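Long-range contact in delta-1-pyrroline-5-carboxylate dehydrogenase, mitochondrial (Mus musculus, PDB 4E3X), which oxidises L-glutamate gamma-semialdehyde to L-glutamate with NAD+, probably as the second step of proline breakdown in mitochondria: residues Ile78-Lys90 / Gln420-Cys432. Sequence-based numbering, arbitrary orientation.
Sequences IQYQLSPFNHAHK and QCNESVGYYVEPC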
loop_
_atom_site.group_PDB
_atom_site.type_symbol
_atom_site.label_atom_id
_atom_site.label_comp_id
_atom_site.label_asym_id
_atom_site.label_seq_id
_atom_site.Cartn_x
_atom_site.Cartn_y
_atom_site.Cartn_z
ATOM N N ILE B 78 -1.250 33.561 16.502
ATOM C CA ILE B 78 -0.155 34.079 15.700
ATOM C C ILE B 78 1.156 33.394 16.065
ATOM O O ILE B 78 1.470 33.225 17.244
ATOM C CB ILE B 78 -0.028 35.600 15.911
ATOM C CG1 ILE B 78 -1.314 36.304 15.461
ATOM C CG2 ILE B 78 1.187 36.158 15.167
ATOM C CD1 ILE B 78 -1.613 36.140 13.981
ATOM N N GLN B 79 1.918 33.005 15.043
ATOM C CA GLN B 79 3.189 32.315 15.222
ATOM C C GLN B 79 4.246 32.983 14.347
ATOM O O GLN B 79 3.913 33.621 13.348
ATOM C CB GLN B 79 3.044 30.844 14.812
ATOM C CG GLN B 79 2.001 30.058 15.598
ATOM C CD GLN B 79 2.456 29.740 17.008
ATOM O OE1 GLN B 79 3.642 29.520 17.252
ATOM N NE2 GLN B 79 1.512 29.712 17.946
ATOM N N TYR B 80 5.512 32.840 14.725
ATOM C CA TYR B 80 6.599 33.375 13.914
ATOM C C TYR B 80 7.600 32.300 13.553
ATOM O O TYR B 80 7.906 31.428 14.363
ATOM C CB TYR B 80 7.340 34.495 14.641
ATOM C CG TYR B 80 6.495 35.715 14.863
ATOM C CD1 TYR B 80 5.802 35.888 16.049
ATOM C CD2 TYR B 80 6.372 36.689 13.880
ATOM C CE1 TYR B 80 5.014 37.009 16.260
ATOM C CE2 TYR B 80 5.597 37.817 14.084
ATOM C CZ TYR B 80 4.916 37.968 15.269
ATOM O OH TYR B 80 4.135 39.087 15.462
ATOM N N GLN B 81 8.103 32.383 12.326
ATOM C CA GLN B 81 9.236 31.586 11.880
ATOM C C GLN B 81 10.475 32.471 11.982
ATOM O O GLN B 81 10.462 33.620 11.519
ATOM C CB GLN B 81 9.034 31.130 10.437
ATOM C CG GLN B 81 10.159 30.266 9.914
ATOM C CD GLN B 81 10.057 30.034 8.424
ATOM O OE1 GLN B 81 9.133 30.535 7.767
ATOM N NE2 GLN B 81 11.011 29.292 7.870
ATOM N N LEU B 82 11.525 31.943 12.605
ATOM C CA LEU B 82 12.763 32.691 12.820
ATOM C C LEU B 82 13.866 32.198 11.886
ATOM O O LEU B 82 13.899 31.025 11.524
ATOM C CB LEU B 82 13.224 32.527 14.269
ATOM C CG LEU B 82 12.164 32.748 15.352
ATOM C CD1 LEU B 82 12.789 32.555 16.731
ATOM C CD2 LEU B 82 11.508 34.130 15.220
ATOM N N SER B 83 14.779 33.082 11.501
ATOM C CA SER B 83 15.940 32.663 10.730
ATOM C C SER B 83 16.905 31.935 11.668
ATOM O O SER B 83 17.346 32.511 12.655
ATOM C CB SER B 83 16.622 33.879 10.104
ATOM O OG SER B 83 17.710 33.482 9.284
ATOM N N PRO B 84 17.237 30.669 11.370
ATOM C CA PRO B 84 18.011 29.890 12.348
ATOM C C PRO B 84 19.368 30.498 12.723
ATOM O O PRO B 84 19.815 30.336 13.866
ATOM C CB PRO B 84 18.206 28.547 11.638
ATOM C CG PRO B 84 16.986 28.423 10.795
ATOM C CD PRO B 84 16.708 29.820 10.289
ATOM N N PHE B 85 20.015 31.178 11.780
ATOM C CA PHE B 85 21.344 31.748 12.019
ATOM C C PHE B 85 21.298 33.199 12.508
ATOM O O PHE B 85 22.332 33.807 12.782
ATOM C CB PHE B 85 22.207 31.626 10.758
ATOM C CG PHE B 85 21.572 32.218 9.525
ATOM C CD1 PHE B 85 21.735 33.563 9.216
ATOM C CD2 PHE B 85 20.806 31.431 8.675
ATOM C CE1 PHE B 85 21.144 34.112 8.082
ATOM C CE2 PHE B 85 20.212 31.969 7.545
ATOM C CZ PHE B 85 20.386 33.311 7.242
ATOM N N ASN B 86 20.093 33.742 12.622
ATOM C CA ASN B 86 19.885 35.095 13.127
ATOM C C ASN B 86 18.464 35.161 13.640
ATOM O O ASN B 86 17.578 35.691 12.964
ATOM C CB ASN B 86 20.097 36.139 12.032
ATOM C CG ASN B 86 19.921 37.565 12.538
ATOM O OD1 ASN B 86 19.934 37.815 13.742
ATOM N ND2 ASN B 86 19.747 38.505 11.616
ATOM N N HIS B 87 18.239 34.592 14.819
ATOM C CA HIS B 87 16.874 34.342 15.265
ATOM C C HIS B 87 16.122 35.605 15.677
ATOM O O HIS B 87 14.923 35.550 15.935
ATOM C CB HIS B 87 16.797 33.242 16.336
ATOM C CG HIS B 87 17.843 33.345 17.399
ATOM N ND1 HIS B 87 18.015 34.473 18.172
ATOM C CD2 HIS B 87 18.764 32.450 17.829
ATOM C CE1 HIS B 87 19.002 34.271 19.026
ATOM N NE2 HIS B 87 19.474 33.051 18.838
ATOM N N ALA B 88 16.817 36.741 15.711
ATOM C CA ALA B 88 16.146 38.027 15.870
ATOM C C ALA B 88 15.335 38.386 14.620
ATOM O O ALA B 88 14.439 39.230 14.678
ATOM C CB ALA B 88 17.156 39.123 16.183
ATOM N N HIS B 89 15.659 37.749 13.494
ATOM C CA HIS B 89 14.936 37.961 12.242
ATOM C C HIS B 89 13.710 37.051 12.186
ATOM O O HIS B 89 13.827 35.839 12.042
ATOM C CB HIS B 89 15.861 37.704 11.038
ATOM C CG HIS B 89 15.227 37.964 9.701
ATOM N ND1 HIS B 89 15.822 37.576 8.518
ATOM C CD2 HIS B 89 14.068 38.578 9.355
ATOM C CE1 HIS B 89 15.054 37.933 7.502
ATOM N NE2 HIS B 89 13.981 38.537 7.984
ATOM N N LYS B 90 12.531 37.645 12.307
ATOM C CA LYS B 90 11.293 36.916 12.094
ATOM C C LYS B 90 11.021 36.922 10.600
ATOM O O LYS B 90 10.662 37.956 10.039
ATOM C CB LYS B 90 10.150 37.588 12.849
ATOM C CG LYS B 90 10.305 37.524 14.357
ATOM C CD LYS B 90 9.305 38.429 15.056
ATOM C CE LYS B 90 9.323 38.223 16.558
ATOM N NZ LYS B 90 10.628 38.609 17.153
ATOM N N GLN B 420 31.491 22.449 20.948
ATOM C CA GLN B 420 31.044 23.790 21.309
ATOM C C GLN B 420 29.689 24.137 20.696
ATOM O O GLN B 420 29.330 23.637 19.630
ATOM C CB GLN B 420 32.068 24.837 20.861
ATOM C CG GLN B 420 33.516 24.536 21.245
ATOM C CD GLN B 420 34.240 23.679 20.213
ATOM O OE1 GLN B 420 33.651 23.252 19.216
ATOM N NE2 GLN B 420 35.527 23.428 20.453
ATOM N N CYS B 421 28.946 25.007 21.372
ATOM C CA CYS B 421 27.716 25.561 20.811
ATOM C C CYS B 421 27.407 26.924 21.431
ATOM O O CYS B 421 27.851 27.225 22.539
ATOM C CB CYS B 421 26.539 24.594 20.970
ATOM S SG CYS B 421 26.080 24.185 22.668
ATOM N N ASN B 422 26.647 27.741 20.704
ATOM C CA ASN B 422 26.377 29.122 21.092
ATOM C C ASN B 422 25.069 29.562 20.453
ATOM O O ASN B 422 24.970 29.622 19.229
ATOM C CB ASN B 422 27.530 30.019 20.616
ATOM C CG ASN B 422 27.442 31.444 21.142
ATOM O OD1 ASN B 422 26.362 31.970 21.399
ATOM N ND2 ASN B 422 28.596 32.082 21.287
ATOM N N GLU B 423 24.064 29.864 21.272
ATOM C CA GLU B 423 22.774 30.289 20.728
ATOM C C GLU B 423 22.470 31.770 20.933
ATOM O O GLU B 423 21.311 32.180 20.888
ATOM C CB GLU B 423 21.619 29.421 21.250
ATOM C CG GLU B 423 21.418 29.445 22.757
ATOM C CD GLU B 423 20.206 28.631 23.186
ATOM O OE1 GLU B 423 19.320 28.381 22.338
ATOM O OE2 GLU B 423 20.140 28.233 24.368
ATOM N N SER B 424 23.510 32.577 21.126
ATOM C CA SER B 424 23.308 34.008 21.358
ATOM C C SER B 424 22.754 34.758 20.134
ATOM O O SER B 424 21.962 35.692 20.283
ATOM C CB SER B 424 24.595 34.672 21.866
ATOM O OG SER B 424 25.602 34.673 20.870
ATOM N N VAL B 425 23.170 34.353 18.937
ATOM C CA VAL B 425 22.758 35.035 17.707
ATOM C C VAL B 425 21.952 34.115 16.790
ATOM O O VAL B 425 20.910 34.507 16.254
ATOM C CB VAL B 425 23.979 35.586 16.942
ATOM C CG1 VAL B 425 23.549 36.206 15.622
ATOM C CG2 VAL B 425 24.725 36.607 17.799
ATOM N N GLY B 426 22.460 32.900 16.598
ATOM C CA GLY B 426 21.751 31.853 15.882
ATOM C C GLY B 426 21.921 30.574 16.670
ATOM O O GLY B 426 22.634 30.567 17.668
ATOM N N TYR B 427 21.279 29.496 16.239
ATOM C CA TYR B 427 21.388 28.220 16.947
ATOM C C TYR B 427 22.625 27.451 16.484
ATOM O O TYR B 427 22.527 26.400 15.859
ATOM C CB TYR B 427 20.101 27.408 16.770
ATOM C CG TYR B 427 18.890 28.176 17.259
ATOM C CD1 TYR B 427 18.738 28.475 18.609
ATOM C CD2 TYR B 427 17.917 28.633 16.373
ATOM C CE1 TYR B 427 17.648 29.190 19.072
ATOM C CE2 TYR B 427 16.817 29.347 16.828
ATOM C CZ TYR B 427 16.687 29.620 18.177
ATOM O OH TYR B 427 15.601 30.332 18.636
ATOM N N TYR B 428 23.798 27.988 16.807
ATOM C CA TYR B 428 25.042 27.487 16.243
ATOM C C TYR B 428 25.679 26.347 17.027
ATOM O O TYR B 428 26.005 26.487 18.209
ATOM C CB TYR B 428 26.043 28.628 16.099
ATOM C CG TYR B 428 25.845 29.502 14.878
ATOM C CD1 TYR B 428 26.079 29.010 13.597
ATOM C CD2 TYR B 428 25.467 30.831 15.009
ATOM C CE1 TYR B 428 25.924 29.814 12.484
ATOM C CE2 TYR B 428 25.312 31.644 13.900
ATOM C CZ TYR B 428 25.549 31.131 12.643
ATOM O OH TYR B 428 25.406 31.942 11.543
ATOM N N VAL B 429 25.884 25.227 16.341
ATOM C CA VAL B 429 26.562 24.062 16.902
ATOM C C VAL B 429 27.738 23.695 16.005
ATOM O O VAL B 429 27.567 23.523 14.798
ATOM C CB VAL B 429 25.605 22.852 16.978
ATOM C CG1 VAL B 429 26.299 21.649 17.614
ATOM C CG2 VAL B 429 24.344 23.224 17.748
ATOM N N GLU B 430 28.933 23.587 16.585
ATOM C CA GLU B 430 30.092 23.138 15.820
ATOM C C GLU B 430 29.935 21.667 15.439
ATOM O O GLU B 430 29.263 20.910 16.145
ATOM C CB GLU B 430 31.377 23.323 16.632
ATOM C CG GLU B 430 31.702 24.772 16.956
ATOM C CD GLU B 430 31.827 25.640 15.715
ATOM O OE1 GLU B 430 31.293 26.770 15.726
ATOM O OE2 GLU B 430 32.464 25.201 14.733
ATOM N N PRO B 431 30.560 21.251 14.326
ATOM C CA PRO B 431 30.539 19.821 14.022
ATOM C C PRO B 431 31.289 19.064 15.111
ATOM O O PRO B 431 32.323 19.538 15.591
ATOM C CB PRO B 431 31.280 19.733 12.683
ATOM C CG PRO B 431 32.134 20.950 12.635
ATOM C CD PRO B 431 31.357 22.017 13.351
ATOM N N CYS B 432 30.762 17.915 15.513
ATOM C CA CYS B 432 31.343 17.172 16.617
ATOM C C CYS B 432 31.613 15.732 16.215
ATOM O O CYS B 432 30.742 15.060 15.671
ATOM C CB CYS B 432 30.412 17.217 17.833
ATOM S SG CYS B 432 31.092 16.462 19.331
HETATM O O HOH W 1 24.850 34.451 11.944
HETATM O O HOH W 2 19.832 37.058 16.303
#
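Two backbone hydrogen bonds join the loop after strand 78-83 to the hairpin loop between strands 421-422 and 428-436: Tyr-427 N to Pro-84 O, 2.9 Å, and His-87 N to Val-425 O, 3.0 Å. Between them the two backbones come within 3.9 Å, from Phe-85 CA to Gly-426 CA, and Gly-426 CA lies 3.2 Å from Pro-84 O. A chi1 of 44° turns the His-87 imidazole back over its own main chain, and Val-425 O sits 3.2 Å above the ring plane, over its centre. His-87 NE2 donates in the ring plane to Glu-423 O, 2.9 Å away, reaching that oxygen from above the carbonyl plane. His-87 CD2 rests 3.5 Å from Tyr-427 CZ, over one face of the phenol, the two rings inclined at 44°. Tyr-428 OH approaches Phe-85 CB, and a water links this hydroxyl to Phe-85 O; a second water, held by Asn-86 OD1 and Ala-88 N, donates to Val-425 O. The Phe-85 side chain packs instead on Asp-379, Pro-380 and Ser-389. Probably bridging the NAD+-binding and catalytic domains, as in relatives, the contact ties strand 78-83, outermost in its sheet within this chain, to the hairpin beside helix 394-409, where Tyr-427 touches Ala-394 and Glu-423 touches Phe-397.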